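Local coordinates for protein NUDIX hydrolase (Nitrosomonas europaea, PDB 2B0V) that probably hydrolyses nucleoside di- and triphosphates, and perhaps thiamine diphosphate, as a magnesium-dependent monomeric enzyme of the Nudix family, NudJ subfamily, at residues 21-26 with 115-120; 50-55 with 62-67; 84-89 with 130-135. All coordinates share one frame; numbering follows the deposited sequence.

Contacts 1 and 3 are buried, whereas contact 2 is partly buried and admits a bridging water. All three set a helix against one mixed sheet of the Nudix fold. Contact 1 is nearly all hydrocarbon, with a loose charged pair at its end; contact 2 mixes a cysteine-phenylalanine contact with a serine packed on proline; contact 3 turns on one cysteine sulfur met by polar side chains. Helices 114-119 and 128-137 follow each other in the chain and pack together where I117 of contact 1 meets I133 of contact 3. Contacts 2 and 3 join through C52 and F89, while L22 of contact 1 reaches H62 of contact 2.

Contact 1 of 3, residues 21-26 with 115-120; sequences YLLVEE and DEIRAK
I117 of helix 114-119 plugs its side chain between Y21 and L23 of strand 20-26, and this apolar packing carries most of the contact. Its terminal methyl CD1 comes obliquely to the tyrosine ring, 3.7 Å from Y21 CD2, and the two side chains run roughly at right angles. The same CG1-CD1 arm also meets L23, whose CD1 lies 3.6 Å from I117 CG1 and 3.7 Å from I117 CD1. An isoleucine suits this place because its two branches serve different neighbours: CG1 (chi1 -65°) leads a nearly extended arm out to the strand, while CG2 packs on M130 of helix 128-137. Y21 and L23 are two residues apart on a strand and so offer their side chains to the same helix, the ring offering its CD2 side and the leucine a branched end.

The polar part is slight. E25 and K120 cross at about a right angle, with E25 OE2 4.1 Å from K120 CE, an aliphatic carbon of the lysine. Their charged ends, E25 OE2 and K120 NZ, are 5.1 Å apart, so any attraction is probably modest; the firmer partner of the glutamate is R108, which forms a salt bridge with E25 OE1.

F112 of strand 106-113 touches L23, E25 and I117, and I133 of helix 128-137 touches both Y21 and I117, extending the apolar cluster. A short helix packed by its apolar residues against a sheet strand is the layered alpha/beta packing of the Nudix fold.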
# COMPACT_ATOMS: atom_id res chain seq x y z
N TYR A 21 -5.80 0.36 -10.85
CA TYR A 21 -5.35 0.34 -9.46
C TYR A 21 -5.05 1.74 -8.96
O TYR A 21 -4.41 2.51 -9.66
CB TYR A 21 -4.08 -0.50 -9.32
CG TYR A 21 -4.28 -1.95 -9.68
CD1 TYR A 21 -4.58 -2.88 -8.69
CD2 TYR A 21 -4.16 -2.39 -11.00
CE1 TYR A 21 -4.77 -4.24 -9.01
CE2 TYR A 21 -4.34 -3.74 -11.33
CZ TYR A 21 -4.65 -4.65 -10.34
OH TYR A 21 -4.83 -5.98 -10.68
N LEU A 22 -5.51 2.06 -7.74
CA LEU A 22 -5.19 3.33 -7.12
C LEU A 22 -3.77 3.29 -6.53
O LEU A 22 -3.51 2.56 -5.55
CB LEU A 22 -6.18 3.66 -5.98
CG LEU A 22 -6.07 5.05 -5.35
CD1 LEU A 22 -6.23 6.19 -6.37
CD2 LEU A 22 -7.12 5.14 -4.20
N LEU A 23 -2.87 4.10 -7.11
CA LEU A 23 -1.47 4.14 -6.73
C LEU A 23 -1.09 5.55 -6.44
O LEU A 23 -1.81 6.50 -6.82
CB LEU A 23 -0.58 3.61 -7.86
CG LEU A 23 -0.79 2.15 -8.30
CD1 LEU A 23 0.10 1.77 -9.53
CD2 LEU A 23 -0.60 1.13 -7.11
N VAL A 24 0.07 5.72 -5.84
CA VAL A 24 0.57 7.07 -5.60
C VAL A 24 1.88 7.28 -6.34
O VAL A 24 2.68 6.35 -6.45
CB VAL A 24 0.74 7.40 -4.09
CG1 VAL A 24 -0.62 7.40 -3.37
CG2 VAL A 24 1.73 6.44 -3.43
N GLU A 25 2.07 8.50 -6.86
CA GLU A 25 3.40 8.95 -7.25
C GLU A 25 3.93 9.76 -6.07
O GLU A 25 3.26 10.65 -5.56
CB GLU A 25 3.34 9.79 -8.53
CG GLU A 25 2.85 8.93 -9.68
CD GLU A 25 2.73 9.66 -11.01
OE1 GLU A 25 2.52 10.90 -11.01
OE2 GLU A 25 2.88 8.97 -12.04
N GLU A 26 5.12 9.39 -5.61
CA GLU A 26 5.66 9.92 -4.36
C GLU A 26 7.16 10.17 -4.50
O GLU A 26 7.83 9.61 -5.37
CB GLU A 26 5.40 8.94 -3.21
CG GLU A 26 6.15 7.59 -3.39
CD GLU A 26 5.68 6.55 -2.39
OE1 GLU A 26 4.60 6.75 -1.77
OE2 GLU A 26 6.41 5.53 -2.25
N ASP A 115 -1.18 -2.12 -17.94
CA ASP A 115 -0.21 -1.76 -18.98
C ASP A 115 0.65 -0.57 -18.53
O ASP A 115 1.87 -0.57 -18.72
CB ASP A 115 -0.88 -1.47 -20.33
CG ASP A 115 -1.24 -2.75 -21.05
OD1 ASP A 115 -1.21 -3.83 -20.41
OD2 ASP A 115 -1.56 -2.70 -22.26
N GLU A 116 -0.01 0.43 -17.94
CA GLU A 116 0.67 1.63 -17.50
C GLU A 116 1.64 1.32 -16.36
O GLU A 116 2.77 1.84 -16.31
CB GLU A 116 -0.34 2.70 -17.06
CG GLU A 116 -1.21 3.26 -18.24
CD GLU A 116 -2.51 4.06 -17.83
OE1 GLU A 116 -3.10 3.95 -16.72
OE2 GLU A 116 -2.99 4.85 -18.68
N ILE A 117 1.17 0.48 -15.44
CA ILE A 117 2.01 0.10 -14.30
C ILE A 117 3.25 -0.64 -14.80
O ILE A 117 4.39 -0.33 -14.42
CB ILE A 117 1.20 -0.77 -13.30
CG1 ILE A 117 0.07 0.06 -12.69
CG2 ILE A 117 2.08 -1.29 -12.16
CD1 ILE A 117 -1.02 -0.80 -12.01
N ARG A 118 3.06 -1.61 -15.70
CA ARG A 118 4.21 -2.36 -16.24
C ARG A 118 5.19 -1.45 -16.96
O ARG A 118 6.39 -1.61 -16.79
CB ARG A 118 3.78 -3.52 -17.15
CG ARG A 118 3.03 -4.62 -16.46
CD ARG A 118 2.66 -5.73 -17.46
NE ARG A 118 1.85 -6.77 -16.86
CZ ARG A 118 0.80 -7.37 -17.44
NH1 ARG A 118 0.39 -7.04 -18.66
NH2 ARG A 118 0.14 -8.31 -16.77
N ALA A 119 4.69 -0.44 -17.69
CA ALA A 119 5.57 0.43 -18.47
C ALA A 119 6.36 1.38 -17.57
O ALA A 119 7.32 2.00 -17.99
CB ALA A 119 4.76 1.20 -19.52
N LYS A 120 5.92 1.48 -16.32
CA LYS A 120 6.56 2.38 -15.35
C LYS A 120 7.43 1.61 -14.36
O LYS A 120 7.80 2.14 -13.32
CB LYS A 120 5.49 3.21 -14.64
CG LYS A 120 5.14 4.44 -15.44
CD LYS A 120 4.18 5.31 -14.65
CE LYS A 120 4.20 6.71 -15.18
NZ LYS A 120 3.78 6.74 -16.59

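Contact 2 of 3, residues 50-55 with 62-67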
# COMPACT_ATOMS: atom_id res chain seq x y z
N GLN A 50 -5.97 -1.54 10.60
CA GLN A 50 -6.26 -0.10 10.72
C GLN A 50 -5.11 0.77 10.20
O GLN A 50 -5.38 1.83 9.61
CB GLN A 50 -6.67 0.28 12.14
CG GLN A 50 -8.06 -0.34 12.53
CD GLN A 50 -9.18 0.21 11.66
OE1 GLN A 50 -9.57 -0.39 10.65
NE2 GLN A 50 -9.69 1.37 12.03
N ALA A 51 -3.87 0.31 10.32
CA ALA A 51 -2.71 1.03 9.75
C ALA A 51 -2.89 1.12 8.25
O ALA A 51 -2.59 2.15 7.63
CB ALA A 51 -1.44 0.26 10.02
N CYS A 52 -3.36 0.02 7.66
CA CYS A 52 -3.58 -0.01 6.22
C CYS A 52 -4.63 1.04 5.81
O CYS A 52 -4.41 1.79 4.88
CB CYS A 52 -3.98 -1.42 5.77
SG CYS A 52 -4.13 -1.51 3.93
N SER A 53 -5.75 1.09 6.54
CA SER A 53 -6.78 2.06 6.21
C SER A 53 -6.27 3.47 6.41
O SER A 53 -6.62 4.37 5.62
CB SER A 53 -8.02 1.82 7.06
OG SER A 53 -8.54 0.54 6.75
N ARG A 54 -5.49 3.69 7.46
CA ARG A 54 -4.94 5.02 7.77
C ARG A 54 -4.06 5.46 6.61
O ARG A 54 -4.16 6.59 6.14
CB ARG A 54 -4.12 4.99 9.04
CG ARG A 54 -3.38 6.30 9.30
CD ARG A 54 -2.60 6.29 10.60
NE ARG A 54 -1.65 5.16 10.70
CZ ARG A 54 -0.52 5.07 10.00
NH1 ARG A 54 -0.19 6.02 9.13
NH2 ARG A 54 0.27 4.02 10.16
N GLU A 55 -3.19 4.56 6.13
CA GLU A 55 -2.31 4.92 5.03
C GLU A 55 -3.07 5.26 3.75
O GLU A 55 -2.70 6.23 3.07
CB GLU A 55 -1.28 3.83 4.80
CG GLU A 55 -0.12 3.78 5.87
CD GLU A 55 0.74 5.05 5.96
OE1 GLU A 55 0.66 5.95 5.09
OE2 GLU A 55 1.52 5.14 6.94
N HIS A 62 -8.81 9.04 0.04
CA HIS A 62 -9.92 8.10 -0.01
C HIS A 62 -10.02 7.28 1.29
O HIS A 62 -9.00 6.84 1.79
CB HIS A 62 -9.65 7.10 -1.14
CG HIS A 62 -9.65 7.68 -2.51
ND1 HIS A 62 -8.66 8.51 -2.99
CD2 HIS A 62 -10.55 7.55 -3.52
CE1 HIS A 62 -8.95 8.86 -4.23
NE2 HIS A 62 -10.06 8.25 -4.59
N SER A 63 -11.21 7.02 1.77
CA SER A 63 -11.37 6.10 2.90
C SER A 63 -11.42 4.65 2.38
O SER A 63 -11.98 4.35 1.33
CB SER A 63 -12.62 6.46 3.71
OG SER A 63 -13.75 6.42 2.88
N PHE A 64 -10.83 3.73 3.16
CA PHE A 64 -10.67 2.35 2.73
C PHE A 64 -11.49 1.39 3.58
O PHE A 64 -11.61 1.58 4.81
CB PHE A 64 -9.19 2.02 2.87
CG PHE A 64 -8.76 0.63 2.37
CD1 PHE A 64 -8.93 0.25 1.05
CD2 PHE A 64 -8.11 -0.26 3.23
CE1 PHE A 64 -8.44 -1.02 0.59
CE2 PHE A 64 -7.63 -1.52 2.77
CZ PHE A 64 -7.81 -1.88 1.46
N LEU A 65 -12.04 0.38 2.91
CA LEU A 65 -12.70 -0.75 3.56
C LEU A 65 -11.92 -2.02 3.25
O LEU A 65 -12.05 -2.57 2.16
CB LEU A 65 -14.13 -0.88 3.01
CG LEU A 65 -15.15 -1.73 3.77
CD1 LEU A 65 -15.65 -0.99 5.00
CD2 LEU A 65 -16.34 -2.01 2.83
N PRO A 66 -11.07 -2.48 4.19
CA PRO A 66 -10.30 -3.69 3.89
C PRO A 66 -11.21 -4.89 3.77
O PRO A 66 -12.26 -4.99 4.48
CB PRO A 66 -9.32 -3.84 5.08
CG PRO A 66 -9.39 -2.49 5.80
CD PRO A 66 -10.79 -1.94 5.54
N GLU A 67 -10.86 -5.78 2.85
CA GLU A 67 -11.68 -6.98 2.62
C GLU A 67 -10.92 -8.29 2.88
O GLU A 67 -11.47 -9.23 3.44
CB GLU A 67 -12.25 -6.96 1.22
CG GLU A 67 -13.18 -5.73 0.99
CD GLU A 67 -13.73 -5.65 -0.42
OE1 GLU A 67 -12.95 -5.64 -1.40
OE2 GLU A 67 -14.97 -5.56 -0.56
O HOH W 1 -9.41 4.73 5.37
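The sulfur of C52 rests against the ring of F64, the sulfur-aromatic contact between helix 48-60 and strand 62-77. C52 SG is 3.7 Å from F64 CE2 and 4.7 Å from the ring centroid, approaching obliquely, 53° off the ring normal. With SG anti to the backbone N (chi1 -176°), the small polarisable side chain extends from the helix toward the ring; a cysteine fills this place without the bulk of a larger apolar residue.

S53 supplies the other packing. Its OG sits at the edge of the F64 ring, near the ring plane and 3.6 Å from F64 CD2, and also meets the proline, 3.3 Å from P66 CG. The short serine lets the helix come near the strand, with the CA atoms of S53 and F64 only 5.2 Å apart.

Water completes the polar side. One molecule donates to S53 O and accepts from F64 N, at 2.8 Å from each of these atoms, thus tying helix backbone to strand backbone.

The helix and strand segments run nearly antiparallel, at 154°, as the chain turns back after helix 48-60, whose sequence belongs to the Nudix box. F64 also packs on V56 of that helix and I15 of strand 8-17, while C52 reaches A13 of strand 8-17 and F89 of strand 82-96.

Contact 3 of 3, residues 84-89 with 130-135; sequences YLRFTF and MQCIED
R86 meets C132 first along strand 82-96, its guanidinium reaching the cysteine sulfur on helix 128-137. R86 NH1 donates a hydrogen bond to C132 SG at 3.5 Å, with an N-H...S angle of 157°. The cysteine was modelled in two positions, and the bond belongs to this one. The sulfur lies at the edge of the guanidinium, 9° out of its plane, where an N-H can point at it. The aliphatic part of the arginine helps as well, R86 CD lying 3.9 Å from C132 SG. A long arginine suits the place because its methylenes can pack while its head carries polar bonds: the chain leaves the strand with CG anti to the backbone N, and the bend at chi3 (-106°) brings NH1 to the sulfur. Other residues hold that head too, N36 OD1 accepting from NH2 and Q37 OE1 from NH1, so the sulfur is one of several partners.

T88, two residues on, approaches the same sulfur. T88 OG1 is 3.5 Å from C132 SG, and its methyl CG2 stands 4.1 Å from both CB and SG of the cysteine. A threonine thus brings a polar and an apolar branch to C132. Y73 of strand 62-77 touches both T88 and C132, closing in the contact from the neighbouring strand.

C132, one small side chain, therefore carries the helix side of the contact. In this position its soft sulfur can take an arginine N-H and still pack against hydrocarbon. The N-to-S distance is usual for a sulfur acceptor; the bond is probably modest because sulfur accepts weakly. A nearby guanidinium would tend to stabilise the thiolate and might lower the thiol's pKa, though N36 and Q37 share that guanidinium and may temper the effect.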
# COMPACT_ATOMS: atom_id res chain seq x y z
N TYR A 84 12.06 -5.38 5.77
CA TYR A 84 10.68 -5.00 5.90
C TYR A 84 9.80 -6.23 5.93
O TYR A 84 10.16 -7.26 5.34
CB TYR A 84 10.24 -4.17 4.68
CG TYR A 84 10.92 -2.84 4.56
CD1 TYR A 84 10.43 -1.72 5.24
CD2 TYR A 84 12.06 -2.70 3.77
CE1 TYR A 84 11.07 -0.47 5.13
CE2 TYR A 84 12.71 -1.45 3.65
CZ TYR A 84 12.21 -0.36 4.33
OH TYR A 84 12.86 0.85 4.21
N LEU A 85 8.69 -6.11 6.64
CA LEU A 85 7.63 -7.09 6.59
C LEU A 85 6.35 -6.33 6.18
O LEU A 85 5.76 -5.60 7.00
CB LEU A 85 7.48 -7.74 7.98
CG LEU A 85 6.58 -8.95 8.05
CD1 LEU A 85 7.06 -10.13 7.18
CD2 LEU A 85 6.50 -9.38 9.54
N ARG A 86 5.95 -6.52 4.91
CA ARG A 86 4.87 -5.73 4.34
C ARG A 86 3.61 -6.55 4.30
O ARG A 86 3.52 -7.53 3.55
CB ARG A 86 5.20 -5.32 2.90
CG ARG A 86 4.01 -4.62 2.17
CD ARG A 86 4.33 -4.43 0.64
NE ARG A 86 4.63 -3.02 0.36
CZ ARG A 86 4.30 -2.34 -0.73
NH1 ARG A 86 3.62 -2.88 -1.73
NH2 ARG A 86 4.61 -1.05 -0.80
N PHE A 87 2.62 -6.15 5.11
CA PHE A 87 1.29 -6.81 5.06
C PHE A 87 0.46 -6.09 4.04
O PHE A 87 0.23 -4.91 4.20
CB PHE A 87 0.59 -6.63 6.40
CG PHE A 87 1.19 -7.49 7.50
CD1 PHE A 87 0.52 -8.66 7.93
CD2 PHE A 87 2.41 -7.12 8.10
CE1 PHE A 87 1.09 -9.47 8.95
CE2 PHE A 87 2.99 -7.92 9.13
CZ PHE A 87 2.33 -9.09 9.55
N THR A 88 -0.02 -6.84 3.03
CA THR A 88 -0.71 -6.20 1.89
C THR A 88 -2.15 -6.66 1.94
O THR A 88 -2.42 -7.85 2.10
CB THR A 88 -0.06 -6.64 0.58
OG1 THR A 88 1.34 -6.35 0.64
CG2 THR A 88 -0.67 -5.88 -0.56
N PHE A 89 -3.07 -5.70 1.79
CA PHE A 89 -4.51 -5.99 1.83
C PHE A 89 -5.17 -5.52 0.57
O PHE A 89 -4.72 -4.52 -0.03
CB PHE A 89 -5.15 -5.25 3.01
CG PHE A 89 -4.58 -5.67 4.32
CD1 PHE A 89 -5.17 -6.70 5.03
CD2 PHE A 89 -3.46 -5.01 4.84
CE1 PHE A 89 -4.63 -7.10 6.26
CE2 PHE A 89 -2.92 -5.38 6.05
CZ PHE A 89 -3.50 -6.42 6.76
N MSE A 130 5.01 -4.31 -8.15
CA MSE A 130 4.50 -5.22 -9.15
C MSE A 130 4.07 -6.55 -8.54
O MSE A 130 3.01 -7.11 -8.89
CB MSE A 130 5.57 -5.42 -10.25
CG MSE A 130 5.08 -6.12 -11.49
SE MSE A 130 4.02 -4.84 -12.56
CE MSE A 130 2.37 -5.69 -12.12
N GLN A 131 4.87 -7.08 -7.62
CA GLN A 131 4.59 -8.42 -7.08
C GLN A 131 3.23 -8.46 -6.38
O GLN A 131 2.46 -9.43 -6.54
CB GLN A 131 5.68 -8.90 -6.12
CG GLN A 131 5.54 -10.40 -5.75
CD GLN A 131 5.58 -11.29 -6.99
OE1 GLN A 131 4.66 -12.07 -7.26
NE2 GLN A 131 6.59 -11.11 -7.77
N CYS A 132 2.94 -7.43 -5.58
CA CYS A 132 1.66 -7.36 -4.82
C CYS A 132 0.46 -7.41 -5.77
O CYS A 132 -0.56 -8.05 -5.53
CB CYS A 132 1.66 -6.11 -3.90
SG CYS A 132 2.89 -6.18 -2.53
N ILE A 133 0.60 -6.71 -6.90
CA ILE A 133 -0.48 -6.73 -7.92
C ILE A 133 -0.61 -8.09 -8.59
O ILE A 133 -1.72 -8.58 -8.79
CB ILE A 133 -0.23 -5.62 -8.99
CG1 ILE A 133 -0.47 -4.26 -8.34
CG2 ILE A 133 -1.15 -5.81 -10.21
CD1 ILE A 133 0.07 -3.06 -9.16
N GLU A 134 0.52 -8.71 -8.93
CA GLU A 134 0.52 -10.05 -9.53
C GLU A 134 -0.17 -11.07 -8.65
O GLU A 134 -1.03 -11.80 -9.12
CB GLU A 134 1.96 -10.48 -9.85
CG GLU A 134 2.55 -9.58 -10.96
CD GLU A 134 4.02 -9.85 -11.24
OE1 GLU A 134 4.75 -10.32 -10.33
OE2 GLU A 134 4.45 -9.55 -12.37
N ASP A 135 0.15 -11.05 -7.35
CA ASP A 135 -0.41 -11.99 -6.41
C ASP A 135 -1.92 -11.75 -6.27
O ASP A 135 -2.71 -12.70 -6.28
CB ASP A 135 0.33 -11.88 -5.08
CG ASP A 135 1.75 -12.43 -5.17
OD1 ASP A 135 2.04 -13.16 -6.14
OD2 ASP A 135 2.57 -12.18 -4.25